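Local coordinates for protein microbial serine proteinases; subtilisin (Bacillus subtilis, PDB 2GKO) that probably hydrolyses peptide bonds in proteins as a calcium-binding, cold-adapted serine protease of the subtilisin type, at residues Cys65-Gln69 and Lys102-Gly108; Gly77-Ala81 and Val233-Trp237; Ala112-Ala116 and Ser145-Ala151; Ala122-Thr127 and Asp157-Leu161; Val224-Pro229 and Ile299-Phe305. Numbering follows the deposited sequence.

Interaction 1 of 5, residues Cys65-Gln69 and Lys102-Gly108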
# COMPACT_ATOMS: atom_id res chain seq x y z
N CYS A 65 14.51 9.20 9.26
CA CYS A 65 13.65 8.10 8.86
C CYS A 65 14.49 7.02 8.14
O CYS A 65 14.04 6.44 7.16
CB CYS A 65 12.53 8.60 7.93
SG CYS A 65 13.12 9.41 6.45
N THR A 66 15.67 6.75 8.67
CA THR A 66 16.66 5.89 8.01
C THR A 66 16.20 4.46 7.89
O THR A 66 15.78 3.85 8.84
CB THR A 66 17.99 5.96 8.77
OG1 THR A 66 18.42 7.33 8.83
CG2 THR A 66 19.09 5.24 8.03
N ASP A 67 16.24 3.93 6.67
CA ASP A 67 15.94 2.55 6.41
C ASP A 67 17.23 1.74 6.38
O ASP A 67 18.09 2.01 5.55
CB ASP A 67 15.22 2.45 5.06
CG ASP A 67 14.66 1.11 4.79
OD1 ASP A 67 14.66 0.23 5.69
OD2 ASP A 67 14.23 0.82 3.65
N ARG A 68 17.34 0.75 7.26
CA ARG A 68 18.47 -0.17 7.30
C ARG A 68 18.02 -1.59 6.98
O ARG A 68 18.80 -2.53 7.08
CB ARG A 68 19.12 -0.11 8.68
CG ARG A 68 19.71 1.27 8.99
CD ARG A 68 20.12 1.45 10.42
NE ARG A 68 20.69 2.78 10.62
CZ ARG A 68 20.11 3.77 11.31
NH1 ARG A 68 18.92 3.59 11.88
NH2 ARG A 68 20.73 4.94 11.40
N GLN A 69 16.77 -1.74 6.59
CA GLN A 69 16.19 -3.04 6.28
C GLN A 69 15.90 -3.17 4.76
O GLN A 69 16.28 -4.17 4.14
CB GLN A 69 14.90 -3.23 7.08
CG GLN A 69 15.09 -3.55 8.55
CD GLN A 69 15.16 -5.05 8.77
OE1 GLN A 69 16.06 -5.72 8.25
NE2 GLN A 69 14.20 -5.59 9.51
N LYS A 102 9.05 6.27 9.98
CA LYS A 102 9.68 5.04 10.45
C LYS A 102 8.94 4.60 11.71
O LYS A 102 8.94 5.32 12.70
CB LYS A 102 11.18 5.21 10.69
CG LYS A 102 11.90 3.95 11.09
CD LYS A 102 13.39 4.18 11.14
CE LYS A 102 14.12 2.90 11.49
NZ LYS A 102 15.62 3.06 11.51
N VAL A 103 8.28 3.46 11.63
CA VAL A 103 7.54 2.87 12.76
C VAL A 103 8.03 1.48 13.17
O VAL A 103 7.61 0.96 14.22
CB VAL A 103 6.03 2.81 12.46
CG1 VAL A 103 5.54 4.17 12.04
CG2 VAL A 103 5.67 1.73 11.40
N LEU A 104 8.91 0.88 12.37
CA LEU A 104 9.48 -0.44 12.63
C LEU A 104 10.95 -0.18 12.89
O LEU A 104 11.69 0.26 12.01
CB LEU A 104 9.26 -1.34 11.43
CG LEU A 104 7.81 -1.54 10.97
CD1 LEU A 104 7.71 -2.50 9.79
CD2 LEU A 104 6.98 -2.06 12.11
N GLY A 105 11.34 -0.37 14.14
CA GLY A 105 12.57 0.19 14.64
C GLY A 105 13.65 -0.84 14.60
O GLY A 105 13.36 -2.05 14.57
N ASP A 106 14.90 -0.38 14.60
CA ASP A 106 16.03 -1.27 14.46
C ASP A 106 16.24 -2.04 15.77
O ASP A 106 16.06 -1.50 16.87
CB ASP A 106 17.33 -0.56 14.05
CG ASP A 106 17.12 0.54 13.00
OD1 ASP A 106 16.77 0.25 11.84
OD2 ASP A 106 17.33 1.75 13.29
N ASP A 107 16.51 -3.33 15.65
CA ASP A 107 16.15 -4.09 14.46
C ASP A 107 15.66 -5.45 14.91
O ASP A 107 16.01 -5.95 15.99
CB ASP A 107 17.28 -4.14 13.41
CG ASP A 107 16.86 -3.62 12.05
OD1 ASP A 107 17.16 -4.28 11.03
OD2 ASP A 107 16.24 -2.54 11.88
N GLY A 108 14.85 -6.05 14.06
CA GLY A 108 13.68 -6.77 14.50
C GLY A 108 12.62 -5.87 13.91
O GLY A 108 12.58 -5.76 12.67
O HOH W 1 15.21 0.26 9.18
O HOH W 2 19.13 -4.42 9.35
O HOH W 3 13.28 -8.07 11.00

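Interaction 2 of 5, residues Gly77-Ala81 and Val233-Trp237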
# COMPACT_ATOMS: atom_id res chain seq x y z
N GLY A 77 8.91 2.85 -3.23
CA GLY A 77 9.22 2.81 -4.66
C GLY A 77 8.05 2.32 -5.49
O GLY A 77 7.78 2.85 -6.57
N SER A 78 7.33 1.32 -5.00
CA SER A 78 6.20 0.82 -5.76
C SER A 78 5.12 1.87 -5.81
O SER A 78 4.40 2.02 -6.81
CB SER A 78 5.65 -0.50 -5.19
OG SER A 78 6.61 -1.54 -5.27
N ALA A 79 4.96 2.62 -4.71
CA ALA A 79 3.94 3.65 -4.64
C ALA A 79 4.25 4.88 -5.50
O ALA A 79 3.34 5.43 -6.15
CB ALA A 79 3.74 4.08 -3.18
N LEU A 80 5.49 5.33 -5.48
CA LEU A 80 5.80 6.67 -6.02
C LEU A 80 7.21 6.95 -6.55
O LEU A 80 7.59 8.11 -6.70
CB LEU A 80 5.36 7.76 -5.00
CG LEU A 80 5.88 7.68 -3.56
CD1 LEU A 80 7.40 7.73 -3.45
CD2 LEU A 80 5.25 8.84 -2.77
N ALA A 81 7.99 5.91 -6.85
CA ALA A 81 9.30 6.12 -7.50
C ALA A 81 9.07 6.93 -8.79
O ALA A 81 8.05 6.78 -9.44
CB ALA A 81 9.98 4.81 -7.80
N VAL A 233 8.19 -8.57 -7.04
CA VAL A 233 8.09 -7.13 -7.31
C VAL A 233 9.47 -6.47 -7.15
O VAL A 233 10.09 -6.52 -6.09
CB VAL A 233 7.07 -6.46 -6.38
CG1 VAL A 233 7.09 -4.94 -6.52
CG2 VAL A 233 5.69 -7.00 -6.64
N TYR A 234 9.94 -5.88 -8.25
CA TYR A 234 11.21 -5.17 -8.29
C TYR A 234 10.91 -3.74 -7.90
O TYR A 234 9.98 -3.13 -8.40
CB TYR A 234 11.76 -5.20 -9.74
CG TYR A 234 13.03 -4.43 -10.02
CD1 TYR A 234 14.26 -5.04 -9.89
CD2 TYR A 234 12.99 -3.11 -10.45
CE1 TYR A 234 15.43 -4.37 -10.21
CE2 TYR A 234 14.16 -2.41 -10.74
CZ TYR A 234 15.36 -3.05 -10.64
OH TYR A 234 16.55 -2.39 -10.92
N SER A 235 11.73 -3.20 -7.00
CA SER A 235 11.59 -1.83 -6.56
C SER A 235 12.88 -1.36 -5.94
O SER A 235 13.88 -2.05 -5.94
CB SER A 235 10.43 -1.70 -5.55
OG SER A 235 10.10 -0.34 -5.24
N THR A 236 12.86 -0.12 -5.47
CA THR A 236 13.98 0.52 -4.79
C THR A 236 14.35 -0.19 -3.48
O THR A 236 13.51 -0.85 -2.84
CB THR A 236 13.59 1.99 -4.53
OG1 THR A 236 12.28 2.06 -3.95
CG2 THR A 236 13.47 2.76 -5.85
N TRP A 237 15.62 -0.07 -3.07
CA TRP A 237 16.10 -0.70 -1.83
C TRP A 237 16.91 0.29 -1.02
O TRP A 237 17.35 1.33 -1.53
CB TRP A 237 16.92 -1.93 -2.15
CG TRP A 237 17.05 -2.97 -1.05
CD1 TRP A 237 18.20 -3.40 -0.48
CD2 TRP A 237 16.00 -3.74 -0.47
NE1 TRP A 237 17.93 -4.37 0.44
CE2 TRP A 237 16.59 -4.61 0.46
CE3 TRP A 237 14.60 -3.77 -0.61
CZ2 TRP A 237 15.85 -5.50 1.23
CZ3 TRP A 237 13.88 -4.66 0.14
CH2 TRP A 237 14.51 -5.51 1.04
O HOH W 4 7.62 -1.69 -7.92

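Interaction 3 of 5, residues Ala112-Ala116 and Ser145-Ala151. With CA (calcium ion), chain E.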
# COMPACT_ATOMS: atom_id res chain seq x y z
N ALA A 112 3.52 -1.50 18.75
CA ALA A 112 2.20 -0.97 18.46
C ALA A 112 2.07 0.50 18.79
O ALA A 112 1.40 1.24 18.07
CB ALA A 112 1.13 -1.77 19.20
N ASP A 113 2.72 0.96 19.86
CA ASP A 113 2.54 2.35 20.24
C ASP A 113 3.23 3.30 19.25
O ASP A 113 2.73 4.39 19.02
CB ASP A 113 2.88 2.69 21.70
CG ASP A 113 4.15 2.07 22.19
OD1 ASP A 113 5.09 1.83 21.40
OD2 ASP A 113 4.30 1.80 23.41
N ASP A 114 4.35 2.88 18.67
CA ASP A 114 5.02 3.68 17.65
C ASP A 114 4.19 3.80 16.39
O ASP A 114 4.08 4.89 15.82
CB ASP A 114 6.36 3.05 17.26
CG ASP A 114 7.38 3.07 18.37
OD1 ASP A 114 7.17 3.78 19.39
OD2 ASP A 114 8.44 2.43 18.27
N ILE A 115 3.63 2.68 15.95
CA ILE A 115 2.76 2.64 14.78
C ILE A 115 1.52 3.50 15.01
O ILE A 115 1.10 4.28 14.15
CB ILE A 115 2.35 1.17 14.45
CG1 ILE A 115 3.58 0.33 14.05
CG2 ILE A 115 1.31 1.13 13.34
CD1 ILE A 115 3.39 -1.16 14.20
N ALA A 116 0.92 3.35 16.19
CA ALA A 116 -0.27 4.13 16.52
C ALA A 116 0.03 5.64 16.56
O ALA A 116 -0.75 6.42 16.06
CB ALA A 116 -0.86 3.65 17.85
N SER A 145 -4.26 -5.03 17.77
CA SER A 145 -3.81 -4.10 18.79
C SER A 145 -4.83 -2.95 18.86
O SER A 145 -5.11 -2.29 17.86
CB SER A 145 -2.42 -3.55 18.45
OG SER A 145 -2.17 -2.33 19.10
N SER A 146 -5.42 -2.73 20.03
CA SER A 146 -6.36 -1.62 20.17
C SER A 146 -5.67 -0.27 19.94
O SER A 146 -6.32 0.65 19.45
CB SER A 146 -7.05 -1.64 21.54
OG SER A 146 -6.09 -1.58 22.56
N LEU A 147 -4.39 -0.14 20.26
CA LEU A 147 -3.67 1.12 20.00
C LEU A 147 -3.70 1.42 18.50
O LEU A 147 -4.02 2.53 18.09
CB LEU A 147 -2.22 1.03 20.49
CG LEU A 147 -2.01 1.02 22.00
CD1 LEU A 147 -0.57 0.72 22.34
CD2 LEU A 147 -2.44 2.37 22.59
N ILE A 148 -3.39 0.40 17.69
CA ILE A 148 -3.34 0.59 16.24
C ILE A 148 -4.75 0.78 15.68
O ILE A 148 -5.02 1.67 14.87
CB ILE A 148 -2.61 -0.58 15.57
CG1 ILE A 148 -1.12 -0.52 15.92
CG2 ILE A 148 -2.83 -0.53 14.05
CD1 ILE A 148 -0.36 -1.77 15.58
N THR A 149 -5.67 -0.07 16.09
CA THR A 149 -7.07 0.06 15.68
C THR A 149 -7.65 1.45 15.94
O THR A 149 -8.25 2.08 15.05
CB THR A 149 -7.91 -0.99 16.40
OG1 THR A 149 -7.60 -2.29 15.90
CG2 THR A 149 -9.38 -0.80 16.09
N ASN A 150 -7.47 1.94 17.16
CA ASN A 150 -8.02 3.24 17.54
C ASN A 150 -7.39 4.38 16.76
O ASN A 150 -8.06 5.35 16.39
CB ASN A 150 -7.89 3.48 19.03
CG ASN A 150 -8.80 2.56 19.85
OD1 ASN A 150 -9.68 1.90 19.29
ND2 ASN A 150 -8.58 2.52 21.16
N ALA A 151 -6.09 4.24 16.48
CA ALA A 151 -5.35 5.22 15.68
C ALA A 151 -5.87 5.23 14.25
O ALA A 151 -6.10 6.29 13.68
CB ALA A 151 -3.87 4.92 15.73
CA CA E . 8.31 4.30 21.48
O HOH W 5 7.47 2.07 21.93
O HOH W 6 9.03 5.99 20.08
O HOH W 7 10.03 3.92 23.38

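Interaction 4 of 5, residues Ala122-Thr127 and Asp157-Leu161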
# COMPACT_ATOMS: atom_id res chain seq x y z
N ALA A 122 -0.15 11.34 11.23
CA ALA A 122 -0.52 11.51 9.84
C ALA A 122 -1.89 12.17 9.76
O ALA A 122 -2.10 13.08 8.98
CB ALA A 122 -0.52 10.18 9.12
N GLY A 123 -2.83 11.71 10.59
CA GLY A 123 -4.15 12.34 10.65
C GLY A 123 -4.08 13.79 11.10
O GLY A 123 -4.77 14.64 10.53
N ASP A 124 -3.25 14.07 12.10
CA ASP A 124 -3.11 15.42 12.63
C ASP A 124 -2.51 16.35 11.59
O ASP A 124 -2.88 17.53 11.50
CB ASP A 124 -2.27 15.42 13.90
CG ASP A 124 -2.99 14.80 15.07
OD1 ASP A 124 -2.31 14.39 16.02
OD2 ASP A 124 -4.24 14.70 15.12
N GLN A 125 -1.61 15.81 10.78
CA GLN A 125 -0.98 16.56 9.69
C GLN A 125 -1.96 16.81 8.56
O GLN A 125 -1.97 17.89 7.96
CB GLN A 125 0.26 15.80 9.16
CG GLN A 125 1.44 15.82 10.10
CD GLN A 125 2.11 17.16 10.15
OE1 GLN A 125 2.75 17.55 9.19
NE2 GLN A 125 1.93 17.91 11.25
N ALA A 126 -2.81 15.83 8.26
CA ALA A 126 -3.84 16.01 7.25
C ALA A 126 -4.70 17.20 7.65
O ALA A 126 -5.02 18.04 6.83
CB ALA A 126 -4.70 14.76 7.13
N THR A 127 -5.03 17.27 8.93
CA THR A 127 -5.90 18.34 9.45
C THR A 127 -5.17 19.68 9.46
O THR A 127 -5.69 20.66 8.94
CB THR A 127 -6.34 17.99 10.87
OG1 THR A 127 -7.10 16.77 10.85
CG2 THR A 127 -7.30 19.04 11.42
N ASP A 157 -11.46 9.00 10.47
CA ASP A 157 -12.39 10.07 10.82
C ASP A 157 -11.90 11.45 10.41
O ASP A 157 -12.71 12.32 10.09
CB ASP A 157 -12.65 10.05 12.34
CG ASP A 157 -13.49 11.23 12.80
OD1 ASP A 157 -14.72 11.16 12.57
OD2 ASP A 157 -13.03 12.25 13.37
N LYS A 158 -10.59 11.65 10.42
CA LYS A 158 -9.97 12.91 9.99
C LYS A 158 -9.77 13.01 8.47
O LYS A 158 -9.27 14.02 7.97
CB LYS A 158 -8.65 13.13 10.70
CG LYS A 158 -8.80 13.42 12.19
CD LYS A 158 -7.48 13.66 12.85
CE LYS A 158 -7.58 14.64 13.99
NZ LYS A 158 -7.33 16.02 13.55
N GLY A 159 -10.19 11.98 7.74
CA GLY A 159 -10.21 12.02 6.30
C GLY A 159 -9.05 11.31 5.61
O GLY A 159 -8.90 11.41 4.39
N VAL A 160 -8.22 10.63 6.40
CA VAL A 160 -7.08 9.89 5.87
C VAL A 160 -7.57 8.56 5.29
O VAL A 160 -8.42 7.89 5.88
CB VAL A 160 -6.02 9.65 6.98
CG1 VAL A 160 -4.85 8.81 6.48
CG2 VAL A 160 -5.53 10.97 7.53
N LEU A 161 -7.08 8.21 4.10
CA LEU A 161 -7.32 6.90 3.51
C LEU A 161 -6.22 5.95 3.97
O LEU A 161 -5.05 6.26 3.85
CB LEU A 161 -7.34 6.98 2.00
CG LEU A 161 -7.66 5.68 1.27
CD1 LEU A 161 -9.03 5.14 1.62
CD2 LEU A 161 -7.58 5.92 -0.20
O HOH W 8 -9.15 16.47 9.23

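Interaction 5 of 5, residues Val224-Pro229 and Ile299-Phe305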
# COMPACT_ATOMS: atom_id res chain seq x y z
N VAL A 224 -11.05 -9.06 2.82
CA VAL A 224 -10.12 -8.58 1.81
C VAL A 224 -10.91 -7.65 0.87
O VAL A 224 -12.07 -7.90 0.60
CB VAL A 224 -9.50 -9.75 1.01
CG1 VAL A 224 -8.71 -9.25 -0.18
CG2 VAL A 224 -8.61 -10.65 1.94
N GLU A 225 -10.27 -6.59 0.39
CA GLU A 225 -10.98 -5.52 -0.30
C GLU A 225 -10.63 -5.49 -1.78
O GLU A 225 -11.51 -5.54 -2.62
CB GLU A 225 -10.69 -4.18 0.38
CG GLU A 225 -11.54 -3.01 -0.09
CD GLU A 225 -11.77 -1.98 0.99
OE1 GLU A 225 -11.58 -2.27 2.18
OE2 GLU A 225 -12.18 -0.84 0.67
N ILE A 226 -9.35 -5.40 -2.10
CA ILE A 226 -8.91 -5.35 -3.47
C ILE A 226 -7.59 -6.12 -3.59
O ILE A 226 -6.99 -6.47 -2.57
CB ILE A 226 -8.74 -3.87 -3.97
CG1 ILE A 226 -7.62 -3.15 -3.20
CG2 ILE A 226 -10.05 -3.08 -3.86
CD1 ILE A 226 -7.41 -1.75 -3.67
N SER A 227 -7.18 -6.39 -4.83
CA SER A 227 -5.96 -7.10 -5.13
C SER A 227 -5.01 -6.25 -5.97
O SER A 227 -5.42 -5.41 -6.77
CB SER A 227 -6.31 -8.40 -5.88
OG SER A 227 -7.16 -9.23 -5.11
N ALA A 228 -3.72 -6.44 -5.77
CA ALA A 228 -2.72 -5.75 -6.57
C ALA A 228 -1.47 -6.59 -6.66
O ALA A 228 -1.31 -7.53 -5.90
CB ALA A 228 -2.40 -4.39 -5.97
N PRO A 229 -0.58 -6.29 -7.59
CA PRO A 229 0.66 -7.07 -7.75
C PRO A 229 1.52 -7.13 -6.49
O PRO A 229 1.85 -6.09 -5.92
CB PRO A 229 1.38 -6.32 -8.88
CG PRO A 229 0.29 -5.72 -9.64
CD PRO A 229 -0.68 -5.22 -8.62
N ILE A 299 -12.95 -14.28 -0.93
CA ILE A 299 -12.05 -14.11 0.20
C ILE A 299 -10.58 -14.02 -0.21
O ILE A 299 -9.74 -13.59 0.59
CB ILE A 299 -12.21 -15.22 1.28
CG1 ILE A 299 -11.87 -16.60 0.70
CG2 ILE A 299 -13.61 -15.19 1.88
CD1 ILE A 299 -11.92 -17.71 1.72
N ALA A 300 -10.26 -14.45 -1.42
CA ALA A 300 -8.89 -14.39 -1.92
C ALA A 300 -8.50 -13.02 -2.43
O ALA A 300 -7.40 -12.54 -2.18
CB ALA A 300 -8.69 -15.40 -3.00
N SER A 301 -9.43 -12.38 -3.13
CA SER A 301 -9.14 -11.20 -3.92
C SER A 301 -10.05 -10.01 -3.64
O SER A 301 -9.87 -8.96 -4.25
CB SER A 301 -9.19 -11.56 -5.40
OG SER A 301 -10.49 -11.99 -5.78
N GLY A 302 -10.99 -10.15 -2.71
CA GLY A 302 -12.00 -9.13 -2.48
C GLY A 302 -12.76 -8.84 -3.77
O GLY A 302 -13.12 -9.77 -4.51
N PHE A 303 -12.96 -7.56 -4.07
CA PHE A 303 -13.82 -7.14 -5.19
C PHE A 303 -13.15 -7.34 -6.54
O PHE A 303 -13.83 -7.45 -7.58
CB PHE A 303 -14.20 -5.67 -5.06
CG PHE A 303 -15.02 -5.31 -3.84
CD1 PHE A 303 -15.31 -6.21 -2.81
CD2 PHE A 303 -15.53 -4.01 -3.75
CE1 PHE A 303 -16.03 -5.84 -1.71
CE2 PHE A 303 -16.25 -3.63 -2.66
CZ PHE A 303 -16.52 -4.53 -1.64
N GLY A 304 -11.82 -7.37 -6.54
CA GLY A 304 -11.02 -7.51 -7.75
C GLY A 304 -9.76 -6.67 -7.75
O GLY A 304 -9.23 -6.31 -6.70
N PHE A 305 -9.31 -6.33 -8.95
CA PHE A 305 -8.02 -5.69 -9.19
C PHE A 305 -8.28 -4.28 -9.76
O PHE A 305 -8.54 -4.14 -10.97
CB PHE A 305 -7.23 -6.56 -10.17
CG PHE A 305 -5.86 -6.04 -10.56
CD1 PHE A 305 -5.12 -6.68 -11.55
CD2 PHE A 305 -5.28 -4.94 -9.94
CE1 PHE A 305 -3.87 -6.24 -11.92
CE2 PHE A 305 -4.02 -4.51 -10.32
CZ PHE A 305 -3.32 -5.14 -11.28

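Interaction 1 of 5, residues Cys65-Gln69 and Lys102-Gly108
Lys102 lays its fully extended side chain across the backbone of Cys65, with Lys102 CB 4.2 Å from Cys65 CA. Lys102 is the last residue of strand 97-102, a parallel strand of the subtilase fold. Here two loops meet at the surface: one leads into helix 71-80, the other into helix 112-129. Lys102 NZ donates to Thr66 O at 2.8 Å. The same nitrogen forms a salt bridge to Asp106 OD2, also 2.8 Å. Arg68 joins from the opposing loop. Its NH1 makes a salt bridge to Asp106 OD2 at 2.8 Å, though the angle makes this hydrogen bond weak. Arg68 NH1 and Lys102 NZ are only 3.4 Å apart, and the shared carboxylate offsets the two like charges. Cys65 is tied to Cys51 by a disulfide. Asp67 points away from 102-108 and shapes its own loop instead: its OD1 accepts from Gln69 N at 3.0 Å, an Asx turn, and its OD2 bonds to Thr73 of helix 71-80. Asp107, after a cis peptide bond, brings OD1 to 3.1 Å from Gln69 CD. Three waters also bridge the loops. One accepts from Arg68 N at 2.9 Å and donates to Asp106 OD1 at 3.1 Å. Another donates to Arg68 O at 3.0 Å and to Asp107 OD1 at 2.6 Å. A third accepts from Gln69 NE2 at 3.0 Å and donates to Gly108 O at 2.9 Å.

Interaction 2 of 5, residues Gly77-Ala81 and Val233-Trp237
Gly77 lets segment 233-237 come close: its CA lies 3.3 Å from Ser235 OG and 3.2 Å from Thr236 OG1. A CB here would clash with both hydroxyls, so the lack of a side chain lets the strand come this near. The two hydroxyls are bonded one turn back in the same helix: Ser235 OG to His74 O, and Thr236 OG1 to Thr73 O. Ser78 comes next. Its N is 3.2 Å from Ser235 OG, but the angle is too poor for a hydrogen bond. Its OG touches Val233 CG1 at 3.7 Å. A water joins the segments at this point, lying 2.8 Å from Ser78 OG and donating to Tyr234 O, also at 2.8 Å. The helix starts at His71 of the phenylmethanesulfonic acid pocket and carries the His-Gly-Thr-His sequence characteristic of subtilases. Strand 233-236 is half of an antiparallel hairpin with strand 242-245. The contact therefore sets this hairpin against helix 71-80. Ser78 and Val233 also touch His254 of helix 248-265. Ala79 and Leu80 lean instead on Ile30 of strand 29-34 in the main sheet. Ala81 N donates to Gly77 O at 3.1 Å. The methyl CB of Ala81 just reaches Thr236 CG2 at 4.5 Å.

Interaction 3 of 5, residues Ala112-Ala116 and Ser145-Ala151
Ser145 caps the N-terminus of helix 146-157. Its OG accepts a weak hydrogen bond from Ile148 N at 3.3 Å and also touches Ala112 CB at 3.3 Å. The helix then runs beside helix 112-129. These are neighbouring helices of the alpha/beta subtilase fold, linked through strand 133-137. The short segments are nearly parallel, with 7° between their directions and 8.2 Å between their axes. Small residues permit this spacing. Leu147 lies over Ala116, with CB 4.0 Å from Ala116 CB and O 3.4 Å from that methyl; its CD1 is 4.0 Å from Asp113 CB and 4.4 Å from Ala112 CB. The end of the Ile148 side chain reaches helix 112-129. Its CD1 meets Ala112 CB at 3.9 Å and its CG1 meets Ile115 CG2 at 3.9 Å. It also touches Ile119 further along helix 112-129. One turn after Leu147, Ala151 CB packs 3.9 Å from Ala116 CB and 3.5 Å from Ala116 O. No hydrogen bond crosses the interface. Asp114 is out of reach of 145-151; its OD1 binds a calcium ion at 2.4 Å. A water on that ion, also 2.4 Å from it, donates to Asp113 OD1 at 2.5 Å.

Interaction 4 of 5, residues Ala122-Thr127 and Asp157-Leu161
Thr127 OG1 is the polar hub of this contact. It accepts a hydrogen bond from Lys158 NZ at 2.8 Å. A water sits 2.6 Å from the same Thr127 OG1 and donates to Lys158 O at 2.8 Å. The side-chain amine directly, and the backbone carbonyl through water, meet one hydroxyl on helix 112-129. The amine has a second, weaker partner in Asp124. This salt bridge is long, with Asp124 OD2 3.7 Å from Lys158 NZ, and Asp124 OD2 is also hydrogen-bonded to Tyr154 OH of helix 146-157. Within helix 112-129 the backbone bonds are kept: Ala126 N donates to Ala122 O at 2.9 Å and Thr127 N to Gly123 O at 3.1 Å. Lys158 stretches over Gly123, its CD 3.7 Å from Gly123 O. A side chain at Gly123 would crowd that methylene. Beneath the polar layer Val160 inserts its CG2 between Gly123 CA at 3.7 Å and Ala126 CB at 3.9 Å. Val160 also meets Val133 and Ile135 of strand 133-137, and its O accepts from Asn271. Gly159, with positive phi, ends helix 146-157 in a Schellman motif and turns the chain toward strand 161-165. That strand lies parallel to 133-137, so the contact joins helix 112-129 to the loop after helix 146-157, in the beta-alpha-beta crossover typical of the subtilase fold.

Interaction 5 of 5, residues Val224-Pro229 and Ile299-Phe305
Three hydrogen bonds join the segments. Ser227 N donates to Gly304 O at 2.8 Å, Phe303 N to Glu225 O at 2.9 Å, and Ser227 OG to Ser301 O at 2.9 Å. Residues Ser301 to Gly304 form a type II' beta turn, closed by a weak bond from Gly304 N to Ser301 O at 3.4 Å. Gly302 has positive phi and lies with CA 3.3 Å from Val224 O, leaving no room for a CB. The turn docks on strand 226-229, which pairs in parallel with strand 186-192 of the main subtilase sheet. It also follows a calcium site: Ser301 OG bonds to Asp298, one of the ligands. Glu225 points away, its carboxylate held by Gln279 and Arg275 of helix 271-283. Packing completes the contact. Val224 CG2 touches Ile299 O at 3.4 Å. The Phe305 ring follows the strand, with CD2 3.2 Å from Ser227 O and CZ 3.7 Å from Pro229 CD.

In the fold
Interactions 3 and 4 lie 15 Å apart, centre to centre, and share helix 112-129, one at its first turn, one later. Interaction 1 precedes that helix in the chain and touches interaction 3 through Val103 and Ile115. It also touches interaction 2, where Gln69 meets Trp237; both pairs have centres 17 Å apart. Interaction 2 spans the longest sequence separation and encloses 3 and 4. Interaction 5 opens last and crosses interaction 2, strand 226-229 leading to strand 233-236. Its centre lies 28 Å from that of interaction 1, on the opposite side of the chain's centre. The contacts thus join helices and loops around one largely parallel sheet, whose framework carries the phenylmethanesulfonic acid pocket and calcium sites.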